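Local coordinates for cell division protein FtsZ 1 (Methanocaldococcus jannaschii, PDB 2VAP) that binds GTP, which it probably hydrolyses, and probably polymerises into the contractile ring that marks the site of cell division, at residues G246-M250 / T338-I344; M170-M174 / F346-L351; V266-L270 / T306-R310; I115-D121 / I146-I150. All coordinates share one frame; numbering follows the deposited sequence.

Interaction 1. Residues G246-M250 / T338-I344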
# COMPACT_ATOMS: atom_id res chain seq x y z
N GLY A 246 5.97 8.78 8.59
CA GLY A 246 6.62 8.35 7.35
C GLY A 246 6.54 9.35 6.22
O GLY A 246 7.33 9.29 5.27
N GLY A 247 5.59 10.28 6.32
CA GLY A 247 5.41 11.34 5.33
C GLY A 247 5.09 10.79 3.95
O GLY A 247 4.14 10.01 3.80
N LEU A 248 5.88 11.19 2.96
CA LEU A 248 5.74 10.66 1.61
C LEU A 248 6.63 9.44 1.42
O LEU A 248 7.79 9.44 1.86
CB LEU A 248 6.08 11.74 0.57
CG LEU A 248 5.73 11.45 -0.90
CD1 LEU A 248 4.22 11.48 -1.13
CD2 LEU A 248 6.42 12.45 -1.81
N ALA A 249 6.08 8.41 0.79
CA ALA A 249 6.81 7.16 0.56
C ALA A 249 6.65 6.68 -0.88
O ALA A 249 5.65 6.97 -1.54
CB ALA A 249 6.34 6.09 1.54
N MET A 250 7.66 5.94 -1.35
CA MET A 250 7.62 5.32 -2.67
C MET A 250 8.16 3.89 -2.58
O MET A 250 8.86 3.55 -1.63
CB MET A 250 8.42 6.14 -3.69
CG MET A 250 7.77 7.46 -4.06
SD MET A 250 8.77 8.43 -5.20
CE MET A 250 7.92 10.00 -5.14
N THR A 338 10.64 5.77 2.98
CA THR A 338 9.82 6.82 3.61
C THR A 338 10.58 8.12 3.84
O THR A 338 11.81 8.15 3.84
CB THR A 338 9.21 6.34 4.95
OG1 THR A 338 10.26 6.08 5.90
CG2 THR A 338 8.38 5.07 4.76
N GLY A 339 9.82 9.20 4.05
CA GLY A 339 10.38 10.52 4.36
C GLY A 339 11.03 11.23 3.19
O GLY A 339 11.98 11.99 3.37
N VAL A 340 10.51 10.98 1.99
CA VAL A 340 11.10 11.56 0.76
C VAL A 340 10.44 12.87 0.31
O VAL A 340 10.74 13.36 -0.78
CB VAL A 340 11.13 10.54 -0.42
CG1 VAL A 340 12.04 9.36 -0.08
CG2 VAL A 340 9.73 10.07 -0.79
N GLN A 341 9.56 13.42 1.14
CA GLN A 341 8.84 14.66 0.80
C GLN A 341 9.75 15.88 0.63
O GLN A 341 9.39 16.83 -0.06
CB GLN A 341 7.73 14.96 1.82
CG GLN A 341 8.19 15.19 3.26
CD GLN A 341 8.22 13.91 4.09
OE1 GLN A 341 8.14 12.80 3.56
NE2 GLN A 341 8.32 14.07 5.41
N SER A 342 10.93 15.83 1.24
CA SER A 342 11.91 16.92 1.15
C SER A 342 12.58 16.99 -0.23
O SER A 342 13.18 18.01 -0.58
CB SER A 342 12.97 16.79 2.24
OG SER A 342 13.67 15.57 2.14
N ARG A 343 12.46 15.91 -1.00
CA ARG A 343 13.05 15.84 -2.34
C ARG A 343 11.99 15.83 -3.45
O ARG A 343 12.31 15.63 -4.62
CB ARG A 343 13.95 14.60 -2.46
CG ARG A 343 15.07 14.52 -1.42
CD ARG A 343 16.21 15.50 -1.71
NE ARG A 343 17.24 15.46 -0.68
CZ ARG A 343 18.33 14.69 -0.72
NH1 ARG A 343 18.54 13.88 -1.75
NH2 ARG A 343 19.21 14.73 0.27
N ILE A 344 10.73 16.06 -3.06
CA ILE A 344 9.60 16.03 -4.00
C ILE A 344 8.73 17.28 -3.86
O ILE A 344 8.46 17.75 -2.75
CB ILE A 344 8.73 14.75 -3.81
CG1 ILE A 344 9.50 13.48 -4.21
CG2 ILE A 344 7.40 14.85 -4.56
CD1 ILE A 344 9.85 13.37 -5.70
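Q341 curls back over G247 and L248. Its CB rests on L248 CB at 3.8 Å. CG lies between the backbone N and the carbonyl carbon (chi1 62°), and a second bend beyond it brings the amide round to segment 246-250. CD and NE2 pass over G247 CA. At the tip, OE1 accepts the backbone N-H of L248 at 2.8 Å. The bond is nearly straight at the hydrogen, but the donor sits well above the amide plane, 49° out of it. OE1 also lies 3.6 Å from G247 CA. A CB on G247 would collide with it, and G247 has positive phi as well.

The backbones add two bonds. G339 N donates to G246 O at 2.8 Å, and V340 N donates to L248 O at 3.1 Å. V340 CG2 packs close against the same L248 O.

Beyond these bonds the contact is apolar. L248 and I344 cross at about a right angle, with L248 CD2 3.8 Å from I344 CG2. M250 comes to I344 tip to tip, CE to CD1 at 3.9 Å. Cut back to an alanine, I344 would lose CG1, CG2 and CD1, and M250 CE is likely to be left without its partner here.

G247 and A249 also bond to strand 186-191 of the GTPase domain, and M250 bonds to I337 of strand 331-338. The corner at L248 therefore lies where the C-terminal domain meets the nucleotide-binding domain. Its buried N-H and C=O are both paired, so polar bonds hold it as well as packing.

Interaction 2. Residues M170-M174 / F346-L351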
# COMPACT_ATOMS: atom_id res chain seq x y z
N MET A 170 -4.74 13.87 -14.10
CA MET A 170 -3.55 14.11 -13.27
C MET A 170 -3.77 15.26 -12.28
O MET A 170 -3.38 15.15 -11.12
CB MET A 170 -2.31 14.36 -14.14
CG MET A 170 -1.01 14.56 -13.36
SD MET A 170 -0.56 13.17 -12.29
CE MET A 170 0.12 12.02 -13.48
N LYS A 171 -4.39 16.34 -12.75
CA LYS A 171 -4.70 17.49 -11.89
C LYS A 171 -5.60 17.07 -10.72
O LYS A 171 -5.33 17.40 -9.57
CB LYS A 171 -5.35 18.62 -12.69
CG LYS A 171 -5.57 19.91 -11.90
CD LYS A 171 -6.29 20.95 -12.74
CE LYS A 171 -6.60 22.20 -11.92
NZ LYS A 171 -5.38 22.98 -11.57
N ASN A 172 -6.66 16.33 -11.04
CA ASN A 172 -7.56 15.79 -10.02
C ASN A 172 -6.83 14.87 -9.04
O ASN A 172 -7.02 14.97 -7.83
CB ASN A 172 -8.74 15.05 -10.67
CG ASN A 172 -9.78 16.00 -11.27
OD1 ASN A 172 -10.63 15.59 -12.05
ND2 ASN A 172 -9.70 17.28 -10.91
N ALA A 173 -5.98 13.99 -9.58
CA ALA A 173 -5.18 13.07 -8.76
C ALA A 173 -4.27 13.80 -7.78
O ALA A 173 -4.17 13.41 -6.61
CB ALA A 173 -4.36 12.15 -9.65
N MET A 174 -3.61 14.85 -8.26
CA MET A 174 -2.66 15.61 -7.45
C MET A 174 -3.34 16.45 -6.37
O MET A 174 -2.78 16.65 -5.29
CB MET A 174 -1.77 16.48 -8.33
CG MET A 174 -0.75 15.69 -9.16
SD MET A 174 0.33 14.62 -8.18
CE MET A 174 1.23 15.82 -7.19
N PHE A 346 4.94 18.85 -5.11
CA PHE A 346 3.61 18.55 -5.65
C PHE A 346 3.21 19.62 -6.66
O PHE A 346 3.10 20.80 -6.31
CB PHE A 346 2.58 18.50 -4.51
CG PHE A 346 2.59 17.22 -3.70
CD1 PHE A 346 3.74 16.45 -3.59
CD2 PHE A 346 1.44 16.82 -3.03
CE1 PHE A 346 3.73 15.28 -2.83
CE2 PHE A 346 1.43 15.66 -2.27
CZ PHE A 346 2.58 14.88 -2.17
N THR A 347 2.99 19.21 -7.91
CA THR A 347 2.52 20.12 -8.96
C THR A 347 1.24 19.58 -9.60
O THR A 347 0.86 18.44 -9.36
CB THR A 347 3.59 20.36 -10.07
OG1 THR A 347 3.75 19.17 -10.85
CG2 THR A 347 4.93 20.78 -9.47
N ASP A 348 0.59 20.41 -10.42
CA ASP A 348 -0.63 20.01 -11.12
C ASP A 348 -0.39 18.93 -12.18
O ASP A 348 -1.33 18.23 -12.57
CB ASP A 348 -1.30 21.23 -11.76
CG ASP A 348 -1.93 22.16 -10.74
OD1 ASP A 348 -2.29 21.71 -9.63
OD2 ASP A 348 -2.08 23.37 -11.05
N THR A 349 0.85 18.80 -12.63
CA THR A 349 1.22 17.83 -13.67
C THR A 349 1.91 16.59 -13.10
O THR A 349 2.35 15.72 -13.86
CB THR A 349 2.11 18.47 -14.76
OG1 THR A 349 3.29 19.02 -14.16
CG2 THR A 349 1.35 19.57 -15.50
N GLY A 350 1.99 16.50 -11.78
CA GLY A 350 2.56 15.33 -11.11
C GLY A 350 3.65 15.65 -10.11
O GLY A 350 3.78 16.79 -9.65
N LEU A 351 4.44 14.63 -9.76
CA LEU A 351 5.52 14.78 -8.79
C LEU A 351 6.80 15.26 -9.47
O LEU A 351 7.25 14.69 -10.46
CB LEU A 351 5.78 13.45 -8.07
CG LEU A 351 4.60 12.78 -7.34
CD1 LEU A 351 4.95 11.35 -6.97
CD2 LEU A 351 4.17 13.57 -6.11
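K171 and D348 make the charged part of the contact. Their side chains run side by side, pointing the same way, and K171 NZ stands 3.4 Å from D348 OD2 in a salt bridge. Both residues are exposed. K171 CG is anti to the backbone N (chi1 -174°), and the chain stays extended until a bend at its last torsion turns NZ to the carboxylate. Below this bridge, K171 CA makes a CA-H...O contact with D348 O at 3.5 Å.

The receiving segment is a beta hairpin. Strands 344-347 and 350-353 are joined by a type I turn from T347 to G350, and the hairpin packs on helix 167-181 of the GTPase domain. Where the turn closes, G350 O is gripped twice by T347. The backbone N and OG1 approach it from opposite faces of the carbonyl plane, OG1 at 2.7 Å. G350 has backbone angles (phi 128°, psi -162°) where any side chain would run into the carbonyl oxygen of T349.

Van der Waals packing comes from two methionines one helical turn apart. M170 CG lies 3.6 Å from T349 C, and SD sits over G350 CA. M174 goes deeper. Its CG is tight against T347 O at 3.2 Å, and SD lies near G350 CA. The bent chain then carries CE over the hairpin, between the side chains of F346 and L351, 3.9 Å from L351 CD2 and 4.0 Å from F346 CG. The F346 ring also makes a cation-pi contact with K181. M170 follows directly on R169, which binds GTP.

Interaction 3. Residues V266-L270 / T306-R310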
# COMPACT_ATOMS: atom_id res chain seq x y z
N VAL A 266 17.57 -7.29 -4.82
CA VAL A 266 17.72 -6.01 -4.12
C VAL A 266 18.26 -4.91 -5.04
O VAL A 266 17.86 -3.75 -4.91
CB VAL A 266 18.56 -6.15 -2.80
CG1 VAL A 266 20.01 -6.52 -3.09
CG2 VAL A 266 18.48 -4.87 -1.98
N SER A 267 19.15 -5.28 -5.96
CA SER A 267 19.67 -4.34 -6.96
C SER A 267 18.54 -3.82 -7.84
O SER A 267 18.45 -2.62 -8.10
CB SER A 267 20.76 -5.01 -7.81
OG SER A 267 21.27 -4.11 -8.77
N MET A 268 17.68 -4.74 -8.30
CA MET A 268 16.52 -4.39 -9.12
C MET A 268 15.54 -3.50 -8.35
O MET A 268 14.99 -2.56 -8.92
CB MET A 268 15.83 -5.66 -9.63
CG MET A 268 14.72 -5.41 -10.65
SD MET A 268 13.86 -6.92 -11.14
CE MET A 268 15.08 -7.67 -12.23
N ALA A 269 15.34 -3.81 -7.07
CA ALA A 269 14.45 -3.03 -6.21
C ALA A 269 14.95 -1.60 -5.99
O ALA A 269 14.18 -0.64 -6.09
CB ALA A 269 14.24 -3.73 -4.87
N LEU A 270 16.25 -1.46 -5.72
CA LEU A 270 16.86 -0.15 -5.50
C LEU A 270 16.89 0.71 -6.77
O LEU A 270 16.82 1.94 -6.70
CB LEU A 270 18.28 -0.30 -4.93
CG LEU A 270 18.40 -0.65 -3.44
CD1 LEU A 270 19.76 -1.28 -3.14
CD2 LEU A 270 18.17 0.58 -2.57
N THR A 306 22.56 -4.30 1.85
CA THR A 306 22.67 -3.57 0.59
C THR A 306 21.84 -2.28 0.63
O THR A 306 22.31 -1.22 0.21
CB THR A 306 22.26 -4.45 -0.62
OG1 THR A 306 23.03 -5.66 -0.61
CG2 THR A 306 22.50 -3.72 -1.94
N VAL A 307 20.61 -2.38 1.14
CA VAL A 307 19.73 -1.22 1.29
C VAL A 307 20.33 -0.21 2.27
O VAL A 307 20.35 0.99 1.99
CB VAL A 307 18.30 -1.62 1.73
CG1 VAL A 307 17.46 -0.40 2.06
CG2 VAL A 307 17.62 -2.44 0.64
N SER A 308 20.82 -0.71 3.40
CA SER A 308 21.39 0.13 4.46
C SER A 308 22.62 0.92 3.99
O SER A 308 22.78 2.09 4.34
CB SER A 308 21.75 -0.71 5.69
OG SER A 308 22.16 0.12 6.77
N SER A 309 23.46 0.28 3.18
CA SER A 309 24.66 0.92 2.64
C SER A 309 24.33 2.00 1.61
O SER A 309 25.03 3.00 1.50
CB SER A 309 25.60 -0.13 2.03
OG SER A 309 24.97 -0.81 0.96
N ARG A 310 23.25 1.77 0.86
CA ARG A 310 22.81 2.70 -0.18
C ARG A 310 22.11 3.93 0.41
O ARG A 310 22.31 5.05 -0.07
CB ARG A 310 21.90 1.98 -1.19
CG ARG A 310 21.39 2.84 -2.35
CD ARG A 310 22.53 3.37 -3.22
NE ARG A 310 22.05 4.32 -4.22
CZ ARG A 310 21.90 5.63 -4.02
NH1 ARG A 310 22.19 6.17 -2.84
NH2 ARG A 310 21.46 6.40 -5.00
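L270 N donates to V266 O at 2.9 Å, and this bond sets the two side chains that face helix 297-310 one turn apart. On the other helix, R310 N donates to T306 O at 3.2 Å, which places T306 and R310 on one face in the same way. No hydrogen bond crosses between the two segments.

Methyl and methylene groups carry the contact. V266 spreads its two branches: CG2, anti to the backbone N, meets V307 CG2 at 3.7 Å, while CG1 meets T306 CG2 at 3.9 Å. T306 CG2 is also touched by L270 CD1, so this one methyl lies against both residues. L270 CD2 rests on R310 CG at 3.9 Å as the two side chains slide past each other in opposite directions. With V266 shortened to an alanine, V307 CG2 is likely to lose its nearest neighbour, and T306 CG2 would keep only L270 CD1 of its two partners across the contact.

Polar ends turn to other partners. T306 OG1 bonds to E302 O, and R310 NH1 makes a salt bridge with D280.

The segment axes lie 10.9 Å apart at closest approach and cross at -38°, with N-to-C directions roughly alike. Both helices belong to the C-terminal domain and lie on its mixed sheet, where L270 and V307 touch L335 of strand 331-338 and A269 touches V333.

Interaction 4. Residues I115-D121 / I146-I150; sequences IKAAIQD and ISKKI
I146 lays its CG2 methyl over the backbone and base of K116, 3.7 Å from K116 CA. Its other branch reaches on, and CD1 meets I115 CG2 at 3.9 Å, the two isoleucines crossing at about a right angle. This is helix-to-helix packing within the Rossmann-like GTPase domain. Helices 112-119 and 135-149 precede and follow strand 124-130 of its parallel sheet, and here their C-terminal ends meet.

I119 continues the apolar seam toward the sheet. Its CG1 takes the position between the backbone N and the carbonyl carbon (chi1 65°), and CD1 then comes to rest 3.8 Å from S147 CA. The same CD1 touches I146 CG2. Behind the contact, I119 packs on T41 and V43 of strand 40-45. S147 OG bonds to OG1 of T154 on strand 153-160. The two helices thus rest on strands that lie on either side of 124-130.

Longer polar side chains lie on the solvent side. K116 runs out fully extended. The K116 and I150 side chains slide past each other in opposite directions, K116 CG and CE near I150 CG2. K116 NZ is weakly linked through a water to K149 O. The Q120 side chain bends over I150 CG2, but it is poorly ordered.

I150 closes the seam where both helices end. It crosses I119 at about a right angle, with CD1 4.0 Å from I119 CG1. That CD1 methyl also presses to 3.2 Å from the carbonyl oxygen I119 O, which accepts a hydrogen bond from S122 OG.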
# COMPACT_ATOMS: atom_id res chain seq x y z
N ILE A 115 -18.66 4.06 7.26
CA ILE A 115 -17.22 3.87 7.06
C ILE A 115 -16.52 3.69 8.41
O ILE A 115 -15.73 2.76 8.59
CB ILE A 115 -16.58 5.04 6.25
CG1 ILE A 115 -17.18 5.10 4.84
CG2 ILE A 115 -15.06 4.88 6.18
CD1 ILE A 115 -16.90 6.41 4.10
N LYS A 116 -16.85 4.56 9.37
CA LYS A 116 -16.29 4.50 10.72
C LYS A 116 -16.57 3.16 11.40
O LYS A 116 -15.67 2.57 12.01
CB LYS A 116 -16.82 5.65 11.58
CG LYS A 116 -16.18 5.76 12.96
CD LYS A 116 -16.87 6.83 13.80
CE LYS A 116 -16.36 6.81 15.23
NZ LYS A 116 -17.05 7.82 16.08
N ALA A 117 -17.80 2.68 11.27
CA ALA A 117 -18.22 1.41 11.87
C ALA A 117 -17.46 0.21 11.32
O ALA A 117 -17.19 -0.75 12.04
CB ALA A 117 -19.73 1.21 11.70
N ALA A 118 -17.11 0.27 10.03
CA ALA A 118 -16.41 -0.82 9.35
C ALA A 118 -14.93 -0.91 9.72
O ALA A 118 -14.32 -1.98 9.62
CB ALA A 118 -16.58 -0.69 7.85
N ILE A 119 -14.35 0.22 10.14
CA ILE A 119 -12.92 0.27 10.46
C ILE A 119 -12.65 0.48 11.95
O ILE A 119 -11.50 0.51 12.38
CB ILE A 119 -12.16 1.34 9.62
CG1 ILE A 119 -12.65 2.76 9.93
CG2 ILE A 119 -12.28 1.02 8.13
CD1 ILE A 119 -11.73 3.86 9.44
N GLN A 120 -13.73 0.61 12.73
CA GLN A 120 -13.65 0.76 14.18
C GLN A 120 -12.78 -0.32 14.82
O GLN A 120 -12.84 -1.49 14.43
CB GLN A 120 -15.06 0.73 14.79
CG GLN A 120 -15.15 1.23 16.23
CD GLN A 120 -15.13 2.75 16.33
OE1 GLN A 120 -14.21 3.34 16.89
NE2 GLN A 120 -16.16 3.39 15.79
N ASP A 121 -11.96 0.10 15.79
CA ASP A 121 -11.08 -0.80 16.56
C ASP A 121 -9.87 -1.33 15.79
O ASP A 121 -9.12 -2.16 16.30
CB ASP A 121 -11.87 -1.96 17.19
CG ASP A 121 -13.00 -1.48 18.09
OD1 ASP A 121 -12.81 -0.50 18.83
OD2 ASP A 121 -14.09 -2.10 18.05
N ILE A 146 -11.26 9.78 8.79
CA ILE A 146 -12.01 8.92 9.71
C ILE A 146 -11.07 7.97 10.45
O ILE A 146 -11.21 7.76 11.66
CB ILE A 146 -13.14 8.15 8.97
CG1 ILE A 146 -14.20 9.12 8.45
CG2 ILE A 146 -13.78 7.11 9.89
CD1 ILE A 146 -15.13 8.54 7.38
N SER A 147 -10.11 7.40 9.72
CA SER A 147 -9.11 6.50 10.30
C SER A 147 -8.26 7.20 11.36
O SER A 147 -8.01 6.64 12.43
CB SER A 147 -8.22 5.92 9.20
OG SER A 147 -7.18 5.13 9.76
N LYS A 148 -7.81 8.42 11.06
CA LYS A 148 -7.01 9.20 12.00
C LYS A 148 -7.78 9.47 13.30
O LYS A 148 -7.20 9.40 14.39
CB LYS A 148 -6.56 10.52 11.37
CG LYS A 148 -5.39 10.40 10.39
CD LYS A 148 -4.11 9.86 11.05
CE LYS A 148 -3.49 10.87 12.01
NZ LYS A 148 -2.42 10.24 12.83
N LYS A 149 -9.07 9.76 13.16
CA LYS A 149 -9.93 10.10 14.30
C LYS A 149 -10.28 8.92 15.21
O LYS A 149 -10.74 9.12 16.33
CB LYS A 149 -11.21 10.79 13.81
CG LYS A 149 -10.99 12.22 13.30
CD LYS A 149 -12.21 12.75 12.54
CE LYS A 149 -13.33 13.18 13.49
NZ LYS A 149 -14.50 13.72 12.74
N ILE A 150 -10.06 7.70 14.73
CA ILE A 150 -10.23 6.51 15.58
C ILE A 150 -8.89 6.02 16.16
O ILE A 150 -8.83 4.97 16.81
CB ILE A 150 -10.99 5.36 14.86
CG1 ILE A 150 -10.23 4.88 13.62
CG2 ILE A 150 -12.42 5.78 14.53
CD1 ILE A 150 -10.52 3.45 13.22
O HOH W 1 -14.08 9.28 15.63

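How the interactions relate
Interactions 1 and 2 touch directly: M250 CE packs on L351 CD1 at 3.7 Å, and L248 CD1 meets F346 CZ. Interaction 2 joins the C-terminal hairpin to the GTPase domain; interaction 1 joins two parts of the C-terminal domain beside strand 186-191. Strand 344-347 takes part in each. Interaction 1 is the most buried and uses backbone and amide hydrogen bonds. Interaction 2 is part surface, with M174 buried and a salt bridge outside. Interactions 3 and 4 are each apolar helix pairs within one domain, resting on a sheet, with no hydrogen bond made directly across. They lie on opposite sides of the chain's centre, their own centres about 36 Å apart.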